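Penaeus monodon metallodensovirus major capsid protein (Penaeus monodon metallodensovirus, PDB 6WH7) forms, in sixty copies, the icosahedral capsid of a shrimp densovirus, the shell that in parvoviruses encloses the single-stranded DNA genome. Local coordinates at residues K117-T127 and H219-F230. Numbering follows the deposited sequence.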
ATOM      1  N   LYS A 117      36.792  64.487  60.651  1.00 14.77           N
ATOM      2  CA  LYS A 117      36.299  65.767  60.170  1.00 14.77           C
ATOM      3  C   LYS A 117      34.828  65.940  60.510  1.00 14.77           C
ATOM      4  O   LYS A 117      34.408  67.010  60.966  1.00 14.77           O
ATOM      5  CB  LYS A 117      36.507  65.906  58.669  1.00 15.02           C
ATOM      6  CG  LYS A 117      36.151  67.293  58.222  1.00 15.02           C
ATOM      7  CD  LYS A 117      36.351  67.526  56.770  1.00 15.02           C
ATOM      8  CE  LYS A 117      35.824  68.890  56.436  1.00 15.02           C
ATOM      9  NZ  LYS A 117      36.564  69.937  57.184  1.00 15.02           N
ATOM     10  N   ALA A 118      34.036  64.895  60.309  1.00 13.36           N
ATOM     11  CA  ALA A 118      32.603  64.937  60.519  1.00 13.36           C
ATOM     12  C   ALA A 118      32.141  63.611  61.086  1.00 13.36           C
ATOM     13  O   ALA A 118      32.763  62.573  60.861  1.00 13.36           O
ATOM     14  CB  ALA A 118      31.862  65.211  59.221  1.00 12.91           C
ATOM     15  N   HIS A 119      31.038  63.656  61.824  1.00 12.67           N
ATOM     16  CA  HIS A 119      30.414  62.453  62.342  1.00 12.67           C
ATOM     17  C   HIS A 119      28.917  62.677  62.384  1.00 12.67           C
ATOM     18  O   HIS A 119      28.446  63.810  62.463  1.00 12.67           O
ATOM     19  CB  HIS A 119      30.937  62.084  63.730  1.00 13.37           C
ATOM     20  CG  HIS A 119      30.673  63.123  64.767  1.00 13.37           C
ATOM     21  ND1 HIS A 119      29.466  63.239  65.413  1.00 13.37           N
ATOM     22  CD2 HIS A 119      31.455  64.112  65.251  1.00 13.37           C
ATOM     23  CE1 HIS A 119      29.521  64.245  66.263  1.00 13.37           C
ATOM     24  NE2 HIS A 119      30.717  64.792  66.184  1.00 13.37           N
ATOM     25  N   ARG A 120      28.172  61.584  62.308  1.00 12.31           N
ATOM     26  CA  ARG A 120      26.751  61.711  62.240  1.00 12.31           C
ATOM     27  C   ARG A 120      26.096  60.561  62.989  1.00 12.31           C
ATOM     28  O   ARG A 120      26.554  59.420  62.870  1.00 12.31           O
ATOM     29  CB  ARG A 120      26.347  61.742  60.768  1.00 11.85           C
ATOM     30  CG  ARG A 120      24.913  61.868  60.506  1.00 11.85           C
ATOM     31  CD  ARG A 120      24.680  62.162  59.059  1.00 11.85           C
ATOM     32  NE  ARG A 120      25.165  61.143  58.151  1.00 11.85           N
ATOM     33  CZ  ARG A 120      25.250  61.329  56.845  1.00 11.85           C
ATOM     34  NH1 ARG A 120      24.875  62.482  56.327  1.00 11.85           N
ATOM     35  NH2 ARG A 120      25.695  60.365  56.059  1.00 11.85           N
ATOM     36  N   PRO A 121      25.031  60.824  63.750  1.00 12.66           N
ATOM     37  CA  PRO A 121      24.513  59.799  64.665  1.00 12.66           C
ATOM     38  C   PRO A 121      23.762  58.647  64.021  1.00 12.66           C
ATOM     39  O   PRO A 121      23.689  57.590  64.649  1.00 12.66           O
ATOM     40  CB  PRO A 121      23.597  60.604  65.589  1.00 12.73           C
ATOM     41  CG  PRO A 121      24.150  61.949  65.558  1.00 12.73           C
ATOM     42  CD  PRO A 121      24.582  62.161  64.150  1.00 12.73           C
ATOM     43  N   THR A 122      23.135  58.827  62.859  1.00 13.02           N
ATOM     44  CA  THR A 122      22.331  57.794  62.195  1.00 13.02           C
ATOM     45  C   THR A 122      21.436  57.020  63.160  1.00 13.02           C
ATOM     46  O   THR A 122      20.758  57.624  63.990  1.00 13.02           O
ATOM     47  CB  THR A 122      23.202  56.818  61.408  1.00 12.91           C
ATOM     48  OG1 THR A 122      24.061  56.110  62.292  1.00 12.91           O
ATOM     49  CG2 THR A 122      24.039  57.568  60.425  1.00 12.91           C
ATOM     50  N   LYS A 123      21.433  55.694  63.083  1.00 12.45           N
ATOM     51  CA  LYS A 123      20.516  54.915  63.904  1.00 12.45           C
ATOM     52  C   LYS A 123      20.863  55.027  65.382  1.00 12.45           C
ATOM     53  O   LYS A 123      22.017  55.210  65.762  1.00 12.45           O
ATOM     54  CB  LYS A 123      20.529  53.442  63.497  1.00 14.22           C
ATOM     55  CG  LYS A 123      19.486  52.617  64.221  1.00 14.22           C
ATOM     56  CD  LYS A 123      19.635  51.142  63.977  1.00 14.22           C
ATOM     57  CE  LYS A 123      19.290  50.776  62.556  1.00 14.22           C
ATOM     58  NZ  LYS A 123      19.450  49.320  62.317  1.00 14.22           N
ATOM     59  N   VAL A 124      19.837  54.919  66.220  1.00 12.29           N
ATOM     60  CA  VAL A 124      20.011  54.894  67.664  1.00 12.29           C
ATOM     61  C   VAL A 124      18.934  53.978  68.222  1.00 12.29           C
ATOM     62  O   VAL A 124      17.840  53.878  67.667  1.00 12.29           O
ATOM     63  CB  VAL A 124      19.930  56.318  68.260  1.00 11.85           C
ATOM     64  CG1 VAL A 124      18.495  56.767  68.461  1.00 11.85           C
ATOM     65  CG2 VAL A 124      20.734  56.425  69.481  1.00 11.85           C
ATOM     66  N   GLY A 125      19.248  53.274  69.294  1.00 11.69           N
ATOM     67  CA  GLY A 125      18.298  52.321  69.823  1.00 11.69           C
ATOM     68  C   GLY A 125      18.762  51.744  71.139  1.00 11.69           C
ATOM     69  O   GLY A 125      19.934  51.841  71.508  1.00 11.69           O
ATOM     70  N   TYR A 126      17.814  51.137  71.844  1.00 11.58           N
ATOM     71  CA  TYR A 126      18.106  50.493  73.111  1.00 11.58           C
ATOM     72  C   TYR A 126      17.235  49.258  73.260  1.00 11.58           C
ATOM     73  O   TYR A 126      16.206  49.115  72.605  1.00 11.58           O
ATOM     74  CB  TYR A 126      17.898  51.441  74.291  1.00 11.34           C
ATOM     75  CG  TYR A 126      16.469  51.805  74.576  1.00 11.34           C
ATOM     76  CD1 TYR A 126      15.741  51.125  75.531  1.00 11.34           C
ATOM     77  CD2 TYR A 126      15.842  52.822  73.887  1.00 11.34           C
ATOM     78  CE1 TYR A 126      14.446  51.452  75.795  1.00 11.34           C
ATOM     79  CE2 TYR A 126      14.542  53.149  74.148  1.00 11.34           C
ATOM     80  CZ  TYR A 126      13.851  52.463  75.103  1.00 11.34           C
ATOM     81  OH  TYR A 126      12.549  52.792  75.364  1.00 11.34           O
ATOM     82  N   THR A 127      17.672  48.358  74.130  1.00 12.55           N
ATOM     83  CA  THR A 127      16.973  47.108  74.378  1.00 12.55           C
ATOM     84  C   THR A 127      16.771  46.934  75.870  1.00 12.55           C
ATOM     85  O   THR A 127      17.720  47.052  76.645  1.00 12.55           O
ATOM     86  CB  THR A 127      17.743  45.913  73.823  1.00 13.50           C
ATOM     87  OG1 THR A 127      17.894  46.054  72.408  1.00 13.50           O
ATOM     88  CG2 THR A 127      16.994  44.642  74.100  1.00 13.50           C
ATOM     89  N   HIS A 219      12.901  45.860  72.148  1.00 12.82           N
ATOM     90  CA  HIS A 219      13.837  46.560  71.281  1.00 12.82           C
ATOM     91  C   HIS A 219      13.184  47.834  70.778  1.00 12.82           C
ATOM     92  O   HIS A 219      12.043  47.802  70.312  1.00 12.82           O
ATOM     93  CB  HIS A 219      14.236  45.691  70.091  1.00 15.66           C
ATOM     94  CG  HIS A 219      14.795  44.358  70.469  1.00 15.66           C
ATOM     95  ND1 HIS A 219      16.062  44.197  70.985  1.00 15.66           N
ATOM     96  CD2 HIS A 219      14.253  43.118  70.413  1.00 15.66           C
ATOM     97  CE1 HIS A 219      16.280  42.916  71.221  1.00 15.66           C
ATOM     98  NE2 HIS A 219      15.196  42.240  70.886  1.00 15.66           N
ATOM     99  N   PHE A 220      13.902  48.946  70.857  1.00 11.84           N
ATOM    100  CA  PHE A 220      13.398  50.209  70.341  1.00 11.84           C
ATOM    101  C   PHE A 220      14.517  50.894  69.587  1.00 11.84           C
ATOM    102  O   PHE A 220      15.589  51.114  70.148  1.00 11.84           O
ATOM    103  CB  PHE A 220      12.876  51.088  71.471  1.00 11.79           C
ATOM    104  CG  PHE A 220      11.819  50.424  72.274  1.00 11.79           C
ATOM    105  CD1 PHE A 220      10.523  50.374  71.822  1.00 11.79           C
ATOM    106  CD2 PHE A 220      12.130  49.809  73.459  1.00 11.79           C
ATOM    107  CE1 PHE A 220       9.567  49.743  72.542  1.00 11.79           C
ATOM    108  CE2 PHE A 220      11.172  49.181  74.181  1.00 11.79           C
ATOM    109  CZ  PHE A 220       9.892  49.138  73.718  1.00 11.79           C
ATOM    110  N   SER A 221      14.277  51.211  68.324  1.00 12.28           N
ATOM    111  CA  SER A 221      15.271  51.837  67.475  1.00 12.28           C
ATOM    112  C   SER A 221      14.705  53.113  66.883  1.00 12.28           C
ATOM    113  O   SER A 221      13.493  53.282  66.756  1.00 12.28           O
ATOM    114  CB  SER A 221      15.718  50.916  66.342  1.00 13.74           C
ATOM    115  OG  SER A 221      16.396  49.784  66.846  1.00 13.74           O
ATOM    116  N   HIS A 222      15.606  54.014  66.522  1.00 12.64           N
ATOM    117  CA  HIS A 222      15.240  55.211  65.785  1.00 12.64           C
ATOM    118  C   HIS A 222      16.292  55.449  64.723  1.00 12.64           C
ATOM    119  O   HIS A 222      17.472  55.599  65.044  1.00 12.64           O
ATOM    120  CB  HIS A 222      15.138  56.413  66.712  1.00 12.44           C
ATOM    121  CG  HIS A 222      14.672  57.660  66.036  1.00 12.44           C
ATOM    122  ND1 HIS A 222      13.416  57.784  65.492  1.00 12.44           N
ATOM    123  CD2 HIS A 222      15.292  58.842  65.824  1.00 12.44           C
ATOM    124  CE1 HIS A 222      13.283  58.989  64.970  1.00 12.44           C
ATOM    125  NE2 HIS A 222      14.407  59.650  65.158  1.00 12.44           N
ATOM    126  N   ASP A 223      15.869  55.496  63.471  1.00 13.51           N
ATOM    127  CA  ASP A 223      16.761  55.828  62.377  1.00 13.51           C
ATOM    128  C   ASP A 223      16.824  57.333  62.199  1.00 13.51           C
ATOM    129  O   ASP A 223      15.817  58.030  62.320  1.00 13.51           O
ATOM    130  CB  ASP A 223      16.303  55.179  61.076  1.00 15.66           C
ATOM    131  CG  ASP A 223      16.555  53.698  61.043  1.00 15.66           C
ATOM    132  OD1 ASP A 223      17.331  53.207  61.881  1.00 15.66           O
ATOM    133  OD2 ASP A 223      15.983  53.019  60.168  1.00 15.66           O
ATOM    134  N   LEU A 224      18.018  57.828  61.908  1.00 14.17           N
ATOM    135  CA  LEU A 224      18.233  59.222  61.558  1.00 14.17           C
ATOM    136  C   LEU A 224      18.727  59.281  60.126  1.00 14.17           C
ATOM    137  O   LEU A 224      19.742  58.664  59.795  1.00 14.17           O
ATOM    138  CB  LEU A 224      19.257  59.879  62.480  1.00 13.31           C
ATOM    139  CG  LEU A 224      18.845  60.468  63.815  1.00 13.31           C
ATOM    140  CD1 LEU A 224      18.395  59.397  64.749  1.00 13.31           C
ATOM    141  CD2 LEU A 224      20.022  61.186  64.386  1.00 13.31           C
ATOM    142  N   ASP A 225      18.016  60.007  59.281  1.00 15.11           N
ATOM    143  CA  ASP A 225      18.531  60.369  57.968  1.00 15.11           C
ATOM    144  C   ASP A 225      18.754  61.871  58.007  1.00 15.11           C
ATOM    145  O   ASP A 225      17.808  62.652  57.896  1.00 15.11           O
ATOM    146  CB  ASP A 225      17.565  59.974  56.863  1.00 16.25           C
ATOM    147  CG  ASP A 225      18.163  60.128  55.489  1.00 16.25           C
ATOM    148  OD1 ASP A 225      19.368  60.420  55.397  1.00 16.25           O
ATOM    149  OD2 ASP A 225      17.430  59.959  54.495  1.00 16.25           O
ATOM    150  N   LEU A 226      20.008  62.269  58.123  1.00 14.76           N
ATOM    151  CA  LEU A 226      20.403  63.663  58.171  1.00 14.76           C
ATOM    152  C   LEU A 226      21.036  64.016  56.837  1.00 14.76           C
ATOM    153  O   LEU A 226      21.836  63.246  56.301  1.00 14.76           O
ATOM    154  CB  LEU A 226      21.397  63.905  59.309  1.00 13.41           C
ATOM    155  CG  LEU A 226      20.938  63.727  60.754  1.00 13.41           C
ATOM    156  CD1 LEU A 226      22.115  63.659  61.673  1.00 13.41           C
ATOM    157  CD2 LEU A 226      20.095  64.891  61.161  1.00 13.41           C
ATOM    158  N   GLY A 227      20.665  65.153  56.286  1.00 14.35           N
ATOM    159  CA  GLY A 227      21.399  65.543  55.109  1.00 14.35           C
ATOM    160  C   GLY A 227      22.724  66.188  55.401  1.00 14.35           C
ATOM    161  O   GLY A 227      23.405  66.652  54.485  1.00 14.35           O
ATOM    162  N   PHE A 228      23.111  66.231  56.668  1.00 12.59           N
ATOM    163  CA  PHE A 228      24.269  66.980  57.108  1.00 12.59           C
ATOM    164  C   PHE A 228      25.000  66.164  58.157  1.00 12.59           C
ATOM    165  O   PHE A 228      24.524  65.126  58.609  1.00 12.59           O
ATOM    166  CB  PHE A 228      23.869  68.344  57.663  1.00 12.62           C
ATOM    167  CG  PHE A 228      23.007  68.267  58.873  1.00 12.62           C
ATOM    168  CD1 PHE A 228      23.554  68.338  60.129  1.00 12.62           C
ATOM    169  CD2 PHE A 228      21.655  68.087  58.755  1.00 12.62           C
ATOM    170  CE1 PHE A 228      22.768  68.269  61.228  1.00 12.62           C
ATOM    171  CE2 PHE A 228      20.868  68.006  59.858  1.00 12.62           C
ATOM    172  CZ  PHE A 228      21.426  68.097  61.097  1.00 12.62           C
ATOM    173  N   TRP A 229      26.170  66.645  58.533  1.00 12.31           N
ATOM    174  CA  TRP A 229      27.049  65.994  59.483  1.00 12.31           C
ATOM    175  C   TRP A 229      27.249  66.909  60.680  1.00 12.31           C
ATOM    176  O   TRP A 229      26.736  68.023  60.725  1.00 12.31           O
ATOM    177  CB  TRP A 229      28.375  65.672  58.806  1.00 11.49           C
ATOM    178  CG  TRP A 229      28.233  64.685  57.721  1.00 11.49           C
ATOM    179  CD1 TRP A 229      27.753  64.918  56.478  1.00 11.49           C
ATOM    180  CD2 TRP A 229      28.668  63.331  57.733  1.00 11.49           C
ATOM    181  NE1 TRP A 229      27.800  63.779  55.731  1.00 11.49           N
ATOM    182  CE2 TRP A 229      28.371  62.789  56.478  1.00 11.49           C
ATOM    183  CE3 TRP A 229      29.264  62.516  58.691  1.00 11.49           C
ATOM    184  CZ2 TRP A 229      28.647  61.476  56.155  1.00 11.49           C
ATOM    185  CZ3 TRP A 229      29.535  61.220  58.370  1.00 11.49           C
ATOM    186  CH2 TRP A 229      29.229  60.708  57.115  1.00 11.49           C
ATOM    187  N   PHE A 230      28.007  66.434  61.656  1.00 13.19           N
ATOM    188  CA  PHE A 230      28.351  67.220  62.828  1.00 13.19           C
ATOM    189  C   PHE A 230      29.860  67.256  62.982  1.00 13.19           C
ATOM    190  O   PHE A 230      30.541  66.263  62.729  1.00 13.19           O
ATOM    191  CB  PHE A 230      27.717  66.657  64.091  1.00 12.60           C
ATOM    192  CG  PHE A 230      26.228  66.703  64.085  1.00 12.60           C
ATOM    193  CD1 PHE A 230      25.565  67.869  64.380  1.00 12.60           C
ATOM    194  CD2 PHE A 230      25.491  65.581  63.797  1.00 12.60           C
ATOM    195  CE1 PHE A 230      24.206  67.915  64.373  1.00 12.60           C
ATOM    196  CE2 PHE A 230      24.129  65.627  63.795  1.00 12.60           C
ATOM    197  CZ  PHE A 230      23.488  66.794  64.088  1.00 12.60           C
TER
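Val124 and Tyr126 pair with His222 and Phe220 through four backbone hydrogen bonds, setting strands 124-127 and 219-222 side by side and antiparallel at 173°. Beyond the loops the pairing resumes once, at His119 and Phe230: His119 N reaches Phe230 O at 2.8 Å, and Phe230 N returns to His119 O. Lacking a side chain, Gly125 lets the strands come close at its non-hydrogen-bonded pair with Ser221, CA to CA 3.9 Å.

Aromatic contacts lie at both ends. The Arg120 guanidinium lies flat on Trp229, its CZ 3.8 Å from the centroid of the six-membered ring, a cation-pi stack with planes 26° apart; the bend at chi3 (61°) turns the group over the indole. NH2 also forms a salt bridge to Glu300. On the opposite flank, Phe230 CB makes a CH-pi contact with the His119 imidazole, as Phe220 CB does with Tyr126, whose OH is hydrogen-bonded to His271 ND1. Pro121 CD meets the Phe230 ring edge at CE2 (3.5 Å) and packs on Leu226 CD1; Pro121 CB touches Leu224 CD2 at 3.8 Å.

On the face carrying Thr127 and His219, OG1 and ND1 share a hydrogen bond of 3.0 Å. In the loops, Asp223 OD1 lies against the aliphatic chain of Lys123, 4.4 Å from NZ, too long for a salt bridge.

Strand 118-135 is thus flanked by 287-302 and 219-222, consistent with the parvoviral jelly roll: His119, Phe230, Tyr126 and Phe220 pack on one side, Trp229 with Arg120 on the other.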